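Local coordinates for protein alanine racemase (Enterococcus faecalis, PDB 3E6E) that belongs to the alanine racemase family, combining a TIM-barrel domain with a C-terminal beta domain in a two-chain assembly, and binds DCS between its subunits, at residues 5-10 with 281-286; 9-14 with 366-371; 285-290 with 312-317. The protein carries 1 engineered substitution. All coordinates share one frame; numbering follows the deposited sequence.

Contact 1: residues 5-10 with 281-286; sequences WHRPTR and TVPIGY. With DCS (D-[3-hydroxy-2-methyl-5-phosphonooxymethyl-pyridin-4-ylmethyl]-N,O-cycloserylamide), chain F.
Thr-9 and Arg-7 close from the N-terminal loop on Pro-283, the first residue after strand 277-282. With OG1 of Thr-9 anti to its carbonyl carbon (chi1 -55°), the hydroxyl reaches Pro-283 O and donates a 2.7 Å OG1-to-O hydrogen bond. The approach comes from above the carbonyl plane, 64° out of it. OG1 is gripped a second time by a hydrogen bond to Ser-251 OG of strand 249-259, so this buried hydroxyl joins three parts of the chain. The same torsion sends the methyl CG2 across Ile-284 at about a right angle, with Thr-9 CG2 3.8 Å from Ile-284 CB and 3.9 Å from Ile-284 CD1.

Arg-7 slides past Pro-283 in the opposite direction. Its extended chain lays CD 3.9 Å from Pro-283 CB, and a bend at chi3 (62°) then turns the guanidinium toward Asp-288, whose OD1 takes a salt bridge from Arg-7 NH1. Thr-9 CB lies over one guanidinium face, 3.5 Å above its plane and toward the rim. Pro-8 adds a looser contact, its CG 4.2 Å from Pro-283 CG. The loop also packs against the second subunit: His-6 meets Tyr-93 of that subunit edge-to-face.

The accepting carbonyl is presented by a sharp bend: Ile-284 N bonds back to Val-282 O at 2.8 Å. Pro-283 is thus the centre of an inverse gamma turn, which turns the strand into the loop carrying Tyr-286 to the DCS pocket.

Contact 2: residues 9-14 with 366-371; sequences TRLHID and IPREYN
Parallel beta pairing joins Leu-11 to Arg-368 and His-12 to Glu-369, bringing the C-terminal strand 368-369 alongside strand 10-12. Leu-11 straddles Arg-368: its N donates to Pro-367 O at 3.0 Å, and its O accepts from Glu-369 N at 3.1 Å. Ile-13 N then donates to Glu-369 O at 2.8 Å.

On the face carrying Leu-11 and Arg-368 the two side chains run side by side. Arg-368 bends at chi2 and chi3, which brings its guanidinium under Leu-11 CD2, 3.6 Å from Arg-368 CZ; Leu-11 CB touches Ile-366 CG2 at 3.8 Å. On the other face His-12 CD2 lies 3.7 Å from Glu-369 CB. Arg-10 NE and Glu-369 OE1 form a salt bridge by charge alone, the oxygen over a guanidinium face, though the place of Glu-369 OE1 is doubtful. Farther along, Ile-13 CB packs 3.5 Å from Tyr-370 CD1, while Tyr-370 OH bonds to His-46 O.

Strand 10-12 also pairs, antiparallel, with strand 249-259. Beyond it Asp-14 occupies the N-cap position of helix 15-28, on whose first residues, Thr-15 and Gln-16, Tyr-370 and Asn-371 rest.

Contact 3: residues 285-290 with 312-317; sequences GYADGW and VCMDQC. With DCS (D-[3-hydroxy-2-methyl-5-phosphonooxymethyl-pyridin-4-ylmethyl]-N,O-cycloserylamide), chain F.
Tyr-286 lies flat against the backbone of Cys-313 and Met-314, and its side chain can be followed from root to tip. At CB the chain turns so that CG sits between the backbone N and the carbonyl carbon (chi1 56°), folding the ring back over the 312-317 loop. CD2 comes first to Cys-313 O, at 3.4 Å. Next along that edge, CE2 stands 3.5 Å from Val-312 O, which lies in the ring plane. Over one face is Met-314 CA, 3.4 Å from the Tyr-286 ring centroid and only 10° off the normal, a CH-pi contact. CE1 and CZ pass beneath the Met-314 side chain, with Tyr-286 CZ 3.7 Å from Met-314 CB. At the tip, OH donates a weak hydrogen bond to DCS OG at 2.8 Å; the ring also packs on Tyr-356 of the second subunit.

Two backbone bonds fix the ring's root: Tyr-286 N to Cys-313 O at 3.1 Å, and Ala-287 N to Met-314 O, also 3.1 Å. Gly-285, having no side chain, brings its CA to within 3.0 Å of Met-314 O in a CA-H...O contact. Its carbonyl is held from opposite faces by Asp-288 N and Trp-290 N, which curls the 285-290 loop tightly. Behind it Trp-290 packs against Val-312 CG1, and Cys-317 SG lies obliquely beside the indole.

Asp-288 and Asp-315, like-charged neighbours, share Arg-365 as a salt-bridge partner, and Asp-315 also reaches Lys-40 of the second subunit. Together the two loops form much of the C-terminal-domain wall of the DCS pocket, with Tyr-267, a site at the subunit interface completed by the other chain, as in alanine racemases generally.

Overall arrangement
From the N terminus, segment 5-10 closes the first long loop in contact 1, bringing residues at 281-286 back after the whole eight-stranded parallel sheet of the barrel domain has been traversed. Contact 2 starts from the same stretch, sharing Thr-9 and Arg-10, but ends at the C terminus, so its loop overlaps and crosses that of contact 1. Contact 3 closes a short loop around strands 298-301 and 304-309, nested inside contact 2 and beginning where contact 1 ends. Ile-366 CD1 packs on Asp-288 CB, linking contacts 2 and 3. Both chain termini are thus tied into the C-terminal beta domain, with contact 3 lining the ligand pocket.

Contact 1: residues 5-10 with 281-286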
loop_
_atom_site.group_PDB
_atom_site.type_symbol
_atom_site.label_atom_id
_atom_site.label_comp_id
_atom_site.label_asym_id
_atom_site.label_seq_id
_atom_site.Cartn_x
_atom_site.Cartn_y
_atom_site.Cartn_z
ATOM N N TRP A 5 -7.926 -5.751 13.333
ATOM C CA TRP A 5 -9.142 -5.350 14.027
ATOM C C TRP A 5 -8.866 -5.010 15.499
ATOM O O TRP A 5 -9.676 -4.354 16.154
ATOM C CB TRP A 5 -10.198 -6.459 13.957
ATOM C CG TRP A 5 -10.685 -6.750 12.585
ATOM C CD1 TRP A 5 -10.254 -7.745 11.743
ATOM C CD2 TRP A 5 -11.710 -6.046 11.887
ATOM N NE1 TRP A 5 -10.960 -7.700 10.557
ATOM C CE2 TRP A 5 -11.858 -6.666 10.620
ATOM C CE3 TRP A 5 -12.518 -4.946 12.204
ATOM C CZ2 TRP A 5 -12.788 -6.220 9.673
ATOM C CZ3 TRP A 5 -13.443 -4.500 11.264
ATOM C CH2 TRP A 5 -13.569 -5.138 10.015
ATOM N N HIS A 6 -7.721 -5.451 16.014
ATOM C CA HIS A 6 -7.387 -5.197 17.405
ATOM C C HIS A 6 -6.565 -3.940 17.622
ATOM O O HIS A 6 -5.869 -3.804 18.630
ATOM C CB HIS A 6 -6.700 -6.428 18.006
ATOM C CG HIS A 6 -7.582 -7.638 18.007
ATOM N ND1 HIS A 6 -7.597 -8.550 16.972
ATOM C CD2 HIS A 6 -8.578 -8.010 18.848
ATOM C CE1 HIS A 6 -8.564 -9.427 17.173
ATOM N NE2 HIS A 6 -9.177 -9.122 18.303
ATOM N N ARG A 7 -6.677 -3.014 16.674
ATOM C CA ARG A 7 -5.980 -1.740 16.722
ATOM C C ARG A 7 -7.024 -0.703 16.342
ATOM O O ARG A 7 -7.664 -0.812 15.305
ATOM C CB ARG A 7 -4.833 -1.725 15.719
ATOM C CG ARG A 7 -4.143 -0.380 15.600
ATOM C CD ARG A 7 -3.062 -0.383 14.525
ATOM N NE ARG A 7 -3.612 -0.650 13.203
ATOM C CZ ARG A 7 -2.947 -0.472 12.068
ATOM N NH1 ARG A 7 -1.700 -0.025 12.100
ATOM N NH2 ARG A 7 -3.534 -0.727 10.902
ATOM N N PRO A 8 -7.216 0.321 17.178
ATOM C CA PRO A 8 -8.212 1.349 16.867
ATOM C C PRO A 8 -8.054 2.111 15.531
ATOM O O PRO A 8 -8.884 2.967 15.200
ATOM C CB PRO A 8 -8.140 2.272 18.084
ATOM C CG PRO A 8 -6.707 2.137 18.522
ATOM C CD PRO A 8 -6.473 0.652 18.408
ATOM N N THR A 9 -7.013 1.824 14.759
ATOM C CA THR A 9 -6.855 2.541 13.500
ATOM C C THR A 9 -7.845 1.975 12.492
ATOM O O THR A 9 -7.689 0.841 12.037
ATOM C CB THR A 9 -5.435 2.399 12.943
ATOM O OG1 THR A 9 -4.495 2.813 13.940
ATOM C CG2 THR A 9 -5.255 3.277 11.711
ATOM N N ARG A 10 -8.852 2.774 12.139
ATOM C CA ARG A 10 -9.895 2.347 11.201
ATOM C C ARG A 10 -10.124 3.250 9.988
ATOM O O ARG A 10 -9.869 4.463 10.020
ATOM C CB ARG A 10 -11.228 2.200 11.933
ATOM C CG ARG A 10 -11.196 1.206 13.065
ATOM C CD ARG A 10 -12.607 0.846 13.523
ATOM N NE ARG A 10 -12.614 -0.317 14.405
ATOM C CZ ARG A 10 -11.864 -1.401 14.211
ATOM N NH1 ARG A 10 -11.041 -1.468 13.171
ATOM N NH2 ARG A 10 -11.934 -2.422 15.051
ATOM N N THR A 281 0.951 9.560 20.721
ATOM C CA THR A 281 1.431 8.535 19.805
ATOM C C THR A 281 0.225 7.823 19.220
ATOM O O THR A 281 -0.644 7.349 19.946
ATOM C CB THR A 281 2.345 7.509 20.517
ATOM O OG1 THR A 281 3.489 8.178 21.046
ATOM C CG2 THR A 281 2.842 6.455 19.541
ATOM N N VAL A 282 0.189 7.763 17.895
ATOM C CA VAL A 282 -0.907 7.141 17.164
ATOM C C VAL A 282 -0.449 5.882 16.418
ATOM O O VAL A 282 0.539 5.917 15.675
ATOM C CB VAL A 282 -1.494 8.146 16.161
ATOM C CG1 VAL A 282 -2.701 7.544 15.466
ATOM C CG2 VAL A 282 -1.864 9.441 16.880
ATOM N N PRO A 283 -1.168 4.762 16.598
ATOM C CA PRO A 283 -0.874 3.468 15.973
ATOM C C PRO A 283 -1.157 3.320 14.467
ATOM O O PRO A 283 -1.842 2.385 14.028
ATOM C CB PRO A 283 -1.674 2.485 16.832
ATOM C CG PRO A 283 -2.852 3.284 17.223
ATOM C CD PRO A 283 -2.244 4.619 17.592
ATOM N N ILE A 284 -0.606 4.243 13.682
ATOM C CA ILE A 284 -0.754 4.222 12.232
ATOM C C ILE A 284 0.562 4.703 11.652
ATOM O O ILE A 284 1.083 5.742 12.063
ATOM C CB ILE A 284 -1.905 5.143 11.762
ATOM C CG1 ILE A 284 -2.104 5.001 10.254
ATOM C CG2 ILE A 284 -1.618 6.587 12.142
ATOM C CD1 ILE A 284 -3.229 5.882 9.706
ATOM N N GLY A 285 1.104 3.940 10.705
ATOM C CA GLY A 285 2.384 4.295 10.106
ATOM C C GLY A 285 2.448 4.112 8.608
ATOM O O GLY A 285 1.432 3.865 7.969
ATOM N N TYR A 286 3.642 4.204 8.041
ATOM C CA TYR A 286 3.750 4.086 6.608
ATOM C C TYR A 286 3.439 2.707 6.065
ATOM O O TYR A 286 3.317 2.523 4.858
ATOM C CB TYR A 286 5.120 4.587 6.116
ATOM C CG TYR A 286 6.345 3.954 6.724
ATOM C CD1 TYR A 286 6.773 2.685 6.325
ATOM C CD2 TYR A 286 7.142 4.674 7.628
ATOM C CE1 TYR A 286 7.972 2.150 6.797
ATOM C CE2 TYR A 286 8.344 4.154 8.112
ATOM C CZ TYR A 286 8.763 2.894 7.687
ATOM O OH TYR A 286 9.995 2.417 8.083
HETATM N N1 DCS F . 12.329 -2.808 17.769
HETATM C C2 DCS F . 11.215 -1.913 17.747
HETATM C C2A DCS F . 10.552 -1.447 19.044
HETATM C C3 DCS F . 10.764 -1.500 16.490
HETATM O O3 DCS F . 9.711 -0.657 16.373
HETATM C C4 DCS F . 11.453 -1.988 15.293
HETATM C C4A DCS F . 10.974 -1.541 13.950
HETATM C C5 DCS F . 12.596 -2.910 15.420
HETATM C C6 DCS F . 12.993 -3.286 16.659
HETATM C C5A DCS F . 13.400 -3.491 14.221
HETATM O O4P DCS F . 14.147 -2.471 13.517
HETATM P P DCS F . 15.100 -2.709 12.228
HETATM O O1P DCS F . 16.172 -3.619 12.633
HETATM O O2P DCS F . 14.297 -3.274 11.139
HETATM O O3P DCS F . 15.644 -1.420 11.844
HETATM N N DCS F . 11.245 -0.069 13.788
HETATM C CA DCS F . 10.885 0.558 12.602
HETATM C C DCS F . 9.676 1.279 12.381
HETATM O O DCS F . 8.685 1.462 13.290
HETATM N ND DCS F . 9.681 1.733 11.156
HETATM O OG DCS F . 10.859 1.335 10.547
HETATM C CB DCS F . 11.588 0.621 11.429
#

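Contact 2: residues 9-14 with 366-371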
loop_
_atom_site.group_PDB
_atom_site.type_symbol
_atom_site.label_atom_id
_atom_site.label_comp_id
_atom_site.label_asym_id
_atom_site.label_seq_id
_atom_site.Cartn_x
_atom_site.Cartn_y
_atom_site.Cartn_z
ATOM N N THR A 9 -7.013 1.824 14.759
ATOM C CA THR A 9 -6.855 2.541 13.500
ATOM C C THR A 9 -7.845 1.975 12.492
ATOM O O THR A 9 -7.689 0.841 12.037
ATOM C CB THR A 9 -5.435 2.399 12.943
ATOM O OG1 THR A 9 -4.495 2.813 13.940
ATOM C CG2 THR A 9 -5.255 3.277 11.711
ATOM N N ARG A 10 -8.852 2.774 12.139
ATOM C CA ARG A 10 -9.895 2.347 11.201
ATOM C C ARG A 10 -10.124 3.250 9.988
ATOM O O ARG A 10 -9.869 4.463 10.020
ATOM C CB ARG A 10 -11.228 2.200 11.933
ATOM C CG ARG A 10 -11.196 1.206 13.065
ATOM C CD ARG A 10 -12.607 0.846 13.523
ATOM N NE ARG A 10 -12.614 -0.317 14.405
ATOM C CZ ARG A 10 -11.864 -1.401 14.211
ATOM N NH1 ARG A 10 -11.041 -1.468 13.171
ATOM N NH2 ARG A 10 -11.934 -2.422 15.051
ATOM N N LEU A 11 -10.647 2.644 8.924
ATOM C CA LEU A 11 -10.944 3.359 7.676
ATOM C C LEU A 11 -12.471 3.306 7.436
ATOM O O LEU A 11 -12.979 2.326 6.906
ATOM C CB LEU A 11 -10.169 2.675 6.534
ATOM C CG LEU A 11 -9.655 3.412 5.293
ATOM C CD1 LEU A 11 -9.027 4.757 5.634
ATOM C CD2 LEU A 11 -8.633 2.507 4.617
ATOM N N HIS A 12 -13.196 4.350 7.842
ATOM C CA HIS A 12 -14.659 4.390 7.690
ATOM C C HIS A 12 -15.161 4.773 6.312
ATOM O O HIS A 12 -14.899 5.870 5.813
ATOM C CB HIS A 12 -15.290 5.343 8.702
ATOM C CG HIS A 12 -15.121 4.903 10.120
ATOM N ND1 HIS A 12 -14.020 5.246 10.880
ATOM C CD2 HIS A 12 -15.886 4.104 10.903
ATOM C CE1 HIS A 12 -14.116 4.673 12.068
ATOM N NE2 HIS A 12 -15.238 3.974 12.108
ATOM N N ILE A 13 -15.919 3.871 5.708
ATOM C CA ILE A 13 -16.445 4.114 4.383
ATOM C C ILE A 13 -17.928 4.428 4.452
ATOM O O ILE A 13 -18.667 3.803 5.204
ATOM C CB ILE A 13 -16.153 2.900 3.499
ATOM C CG1 ILE A 13 -14.639 2.834 3.275
ATOM C CG2 ILE A 13 -16.918 2.994 2.184
ATOM C CD1 ILE A 13 -14.122 1.534 2.738
ATOM N N ASP A 14 -18.351 5.427 3.686
ATOM C CA ASP A 14 -19.750 5.859 3.657
ATOM C C ASP A 14 -20.378 5.406 2.340
ATOM O O ASP A 14 -20.266 6.092 1.316
ATOM C CB ASP A 14 -19.810 7.384 3.774
ATOM C CG ASP A 14 -21.228 7.922 3.878
ATOM O OD1 ASP A 14 -21.386 9.161 3.854
ATOM O OD2 ASP A 14 -22.184 7.129 3.995
ATOM N N ILE A 366 -5.624 -2.251 7.330
ATOM C CA ILE A 366 -6.534 -1.319 7.968
ATOM C C ILE A 366 -7.969 -1.765 7.737
ATOM O O ILE A 366 -8.444 -1.809 6.604
ATOM C CB ILE A 366 -6.374 0.110 7.448
ATOM C CG1 ILE A 366 -4.908 0.536 7.510
ATOM C CG2 ILE A 366 -7.207 1.042 8.293
ATOM C CD1 ILE A 366 -4.682 2.020 7.239
ATOM N N PRO A 367 -8.673 -2.118 8.819
ATOM C CA PRO A 367 -10.063 -2.564 8.724
ATOM C C PRO A 367 -10.947 -1.475 8.130
ATOM O O PRO A 367 -10.801 -0.285 8.443
ATOM C CB PRO A 367 -10.427 -2.876 10.177
ATOM C CG PRO A 367 -9.119 -3.310 10.758
ATOM C CD PRO A 367 -8.168 -2.271 10.196
ATOM N N ARG A 368 -11.865 -1.878 7.265
ATOM C CA ARG A 368 -12.755 -0.908 6.659
ATOM C C ARG A 368 -14.166 -1.122 7.191
ATOM O O ARG A 368 -14.748 -2.183 7.008
ATOM C CB ARG A 368 -12.681 -1.027 5.131
ATOM C CG ARG A 368 -11.361 -0.466 4.563
ATOM C CD ARG A 368 -10.885 -1.248 3.347
ATOM N NE ARG A 368 -9.433 -1.453 3.341
ATOM C CZ ARG A 368 -8.546 -0.611 2.814
ATOM N NH1 ARG A 368 -8.932 0.509 2.236
ATOM N NH2 ARG A 368 -7.259 -0.886 2.869
ATOM N N GLU A 369 -14.688 -0.116 7.886
ATOM C CA GLU A 369 -16.025 -0.169 8.474
ATOM C C GLU A 369 -17.058 0.439 7.517
ATOM O O GLU A 369 -16.834 1.509 6.955
ATOM C CB GLU A 369 -16.035 0.601 9.803
ATOM C CG GLU A 369 -14.918 0.227 10.776
ATOM C CD GLU A 369 -15.386 -0.610 11.959
ATOM O OE1 GLU A 369 -14.527 -1.052 12.756
ATOM O OE2 GLU A 369 -16.610 -0.823 12.097
ATOM N N TYR A 370 -18.189 -0.239 7.345
ATOM C CA TYR A 370 -19.257 0.229 6.449
ATOM C C TYR A 370 -20.568 0.451 7.194
ATOM O O TYR A 370 -20.701 0.063 8.353
ATOM C CB TYR A 370 -19.502 -0.803 5.350
ATOM C CG TYR A 370 -18.289 -1.085 4.512
ATOM C CD1 TYR A 370 -17.824 -0.149 3.607
ATOM C CD2 TYR A 370 -17.587 -2.275 4.642
ATOM C CE1 TYR A 370 -16.695 -0.379 2.854
ATOM C CE2 TYR A 370 -16.451 -2.523 3.888
ATOM C CZ TYR A 370 -16.008 -1.562 2.994
ATOM O OH TYR A 370 -14.871 -1.768 2.246
ATOM N N ASN A 371 -21.537 1.075 6.531
ATOM C CA ASN A 371 -22.847 1.294 7.144
ATOM C C ASN A 371 -23.957 0.665 6.302
ATOM O O ASN A 371 -23.680 0.312 5.135
ATOM C CB ASN A 371 -23.122 2.790 7.329
ATOM C CG ASN A 371 -22.390 3.370 8.527
ATOM O OD1 ASN A 371 -22.490 2.845 9.644
ATOM N ND2 ASN A 371 -21.651 4.458 8.307
ATOM O OXT ASN A 371 -25.092 0.534 6.813
#

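Contact 3: residues 285-290 with 312-317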
loop_
_atom_site.group_PDB
_atom_site.type_symbol
_atom_site.label_atom_id
_atom_site.label_comp_id
_atom_site.label_asym_id
_atom_site.label_seq_id
_atom_site.Cartn_x
_atom_site.Cartn_y
_atom_site.Cartn_z
ATOM N N GLY A 285 1.104 3.940 10.705
ATOM C CA GLY A 285 2.384 4.295 10.106
ATOM C C GLY A 285 2.448 4.112 8.608
ATOM O O GLY A 285 1.432 3.865 7.969
ATOM N N TYR A 286 3.642 4.204 8.041
ATOM C CA TYR A 286 3.750 4.086 6.608
ATOM C C TYR A 286 3.439 2.707 6.065
ATOM O O TYR A 286 3.317 2.523 4.858
ATOM C CB TYR A 286 5.120 4.587 6.116
ATOM C CG TYR A 286 6.345 3.954 6.724
ATOM C CD1 TYR A 286 6.773 2.685 6.325
ATOM C CD2 TYR A 286 7.142 4.674 7.628
ATOM C CE1 TYR A 286 7.972 2.150 6.797
ATOM C CE2 TYR A 286 8.344 4.154 8.112
ATOM C CZ TYR A 286 8.763 2.894 7.687
ATOM O OH TYR A 286 9.995 2.417 8.083
ATOM N N ALA A 287 3.290 1.740 6.956
ATOM C CA ALA A 287 2.971 0.387 6.540
ATOM C C ALA A 287 1.475 0.356 6.282
ATOM O O ALA A 287 0.964 -0.556 5.646
ATOM C CB ALA A 287 3.337 -0.597 7.629
ATOM N N ASP A 288 0.784 1.366 6.792
ATOM C CA ASP A 288 -0.658 1.488 6.634
ATOM C C ASP A 288 -0.926 2.315 5.389
ATOM O O ASP A 288 -2.045 2.312 4.845
ATOM C CB ASP A 288 -1.268 2.222 7.832
ATOM C CG ASP A 288 -1.221 1.416 9.104
ATOM O OD1 ASP A 288 -1.252 2.050 10.175
ATOM O OD2 ASP A 288 -1.174 0.165 9.050
ATOM N N GLY A 289 0.108 3.045 4.971
ATOM C CA GLY A 289 0.001 3.913 3.815
ATOM C C GLY A 289 0.007 5.377 4.218
ATOM O O GLY A 289 -0.377 6.251 3.440
ATOM N N TRP A 290 0.419 5.638 5.456
ATOM C CA TRP A 290 0.518 7.002 5.990
ATOM C C TRP A 290 2.009 7.287 5.790
ATOM O O TRP A 290 2.791 7.286 6.730
ATOM C CB TRP A 290 0.137 6.990 7.476
ATOM C CG TRP A 290 -0.094 8.327 8.089
ATOM C CD1 TRP A 290 0.690 8.949 9.015
ATOM C CD2 TRP A 290 -1.187 9.227 7.818
ATOM N NE1 TRP A 290 0.158 10.180 9.339
ATOM C CE2 TRP A 290 -0.991 10.376 8.618
ATOM C CE3 TRP A 290 -2.305 9.174 6.975
ATOM C CZ2 TRP A 290 -1.874 11.461 8.600
ATOM C CZ3 TRP A 290 -3.182 10.258 6.957
ATOM C CH2 TRP A 290 -2.959 11.385 7.765
ATOM N N VAL A 312 7.745 9.630 10.669
ATOM C CA VAL A 312 6.606 8.744 10.721
ATOM C C VAL A 312 7.236 7.367 10.785
ATOM O O VAL A 312 8.139 7.070 9.995
ATOM C CB VAL A 312 5.771 8.899 9.430
ATOM C CG1 VAL A 312 4.719 7.785 9.322
ATOM C CG2 VAL A 312 5.098 10.261 9.423
ATOM N N CYS A 313 6.801 6.537 11.730
ATOM C CA CYS A 313 7.364 5.188 11.847
ATOM C C CYS A 313 6.559 4.219 11.014
ATOM O O CYS A 313 5.463 4.534 10.575
ATOM C CB CYS A 313 7.328 4.679 13.293
ATOM S SG CYS A 313 8.354 5.547 14.472
ATOM N N MET A 314 7.115 3.029 10.819
ATOM C CA MET A 314 6.455 1.966 10.073
ATOM C C MET A 314 5.062 1.787 10.664
ATOM O O MET A 314 4.067 1.864 9.950
ATOM C CB MET A 314 7.259 0.659 10.210
ATOM C CG MET A 314 6.759 -0.516 9.384
ATOM S SD MET A 314 7.852 -2.005 9.333
ATOM C CE MET A 314 9.087 -1.446 8.214
ATOM N N ASP A 315 4.997 1.599 11.982
ATOM C CA ASP A 315 3.728 1.366 12.675
ATOM C C ASP A 315 3.075 2.455 13.515
ATOM O O ASP A 315 1.993 2.240 14.057
ATOM C CB ASP A 315 3.847 0.104 13.514
ATOM C CG ASP A 315 3.718 -1.135 12.681
ATOM O OD1 ASP A 315 2.610 -1.334 12.152
ATOM O OD2 ASP A 315 4.703 -1.896 12.545
ATOM N N GLN A 316 3.707 3.613 13.636
ATOM C CA GLN A 316 3.102 4.699 14.400
ATOM C C GLN A 316 3.790 6.025 14.159
ATOM O O GLN A 316 4.820 6.099 13.479
ATOM C CB GLN A 316 3.129 4.394 15.895
ATOM C CG GLN A 316 4.509 4.153 16.451
ATOM C CD GLN A 316 4.792 2.684 16.653
ATOM O OE1 GLN A 316 4.895 1.923 15.697
ATOM N NE2 GLN A 316 4.910 2.276 17.910
ATOM N N CYS A 317 3.202 7.082 14.701
ATOM C CA CYS A 317 3.777 8.404 14.560
ATOM C C CYS A 317 3.374 9.278 15.734
ATOM O O CYS A 317 2.315 9.090 16.340
ATOM C CB CYS A 317 3.363 9.038 13.222
ATOM S SG CYS A 317 1.605 9.277 12.927
HETATM N N1 DCS F . 12.329 -2.808 17.769
HETATM C C2 DCS F . 11.215 -1.913 17.747
HETATM C C2A DCS F . 10.552 -1.447 19.044
HETATM C C3 DCS F . 10.764 -1.500 16.490
HETATM O O3 DCS F . 9.711 -0.657 16.373
HETATM C C4 DCS F . 11.453 -1.988 15.293
HETATM C C4A DCS F . 10.974 -1.541 13.950
HETATM C C5 DCS F . 12.596 -2.910 15.420
HETATM C C6 DCS F . 12.993 -3.286 16.659
HETATM C C5A DCS F . 13.400 -3.491 14.221
HETATM O O4P DCS F . 14.147 -2.471 13.517
HETATM P P DCS F . 15.100 -2.709 12.228
HETATM O O1P DCS F . 16.172 -3.619 12.633
HETATM O O2P DCS F . 14.297 -3.274 11.139
HETATM O O3P DCS F . 15.644 -1.420 11.844
HETATM N N DCS F . 11.245 -0.069 13.788
HETATM C CA DCS F . 10.885 0.558 12.602
HETATM C C DCS F . 9.676 1.279 12.381
HETATM O O DCS F . 8.685 1.462 13.290
HETATM N ND DCS F . 9.681 1.733 11.156
HETATM O OG DCS F . 10.859 1.335 10.547
HETATM C CB DCS F . 11.588 0.621 11.429
#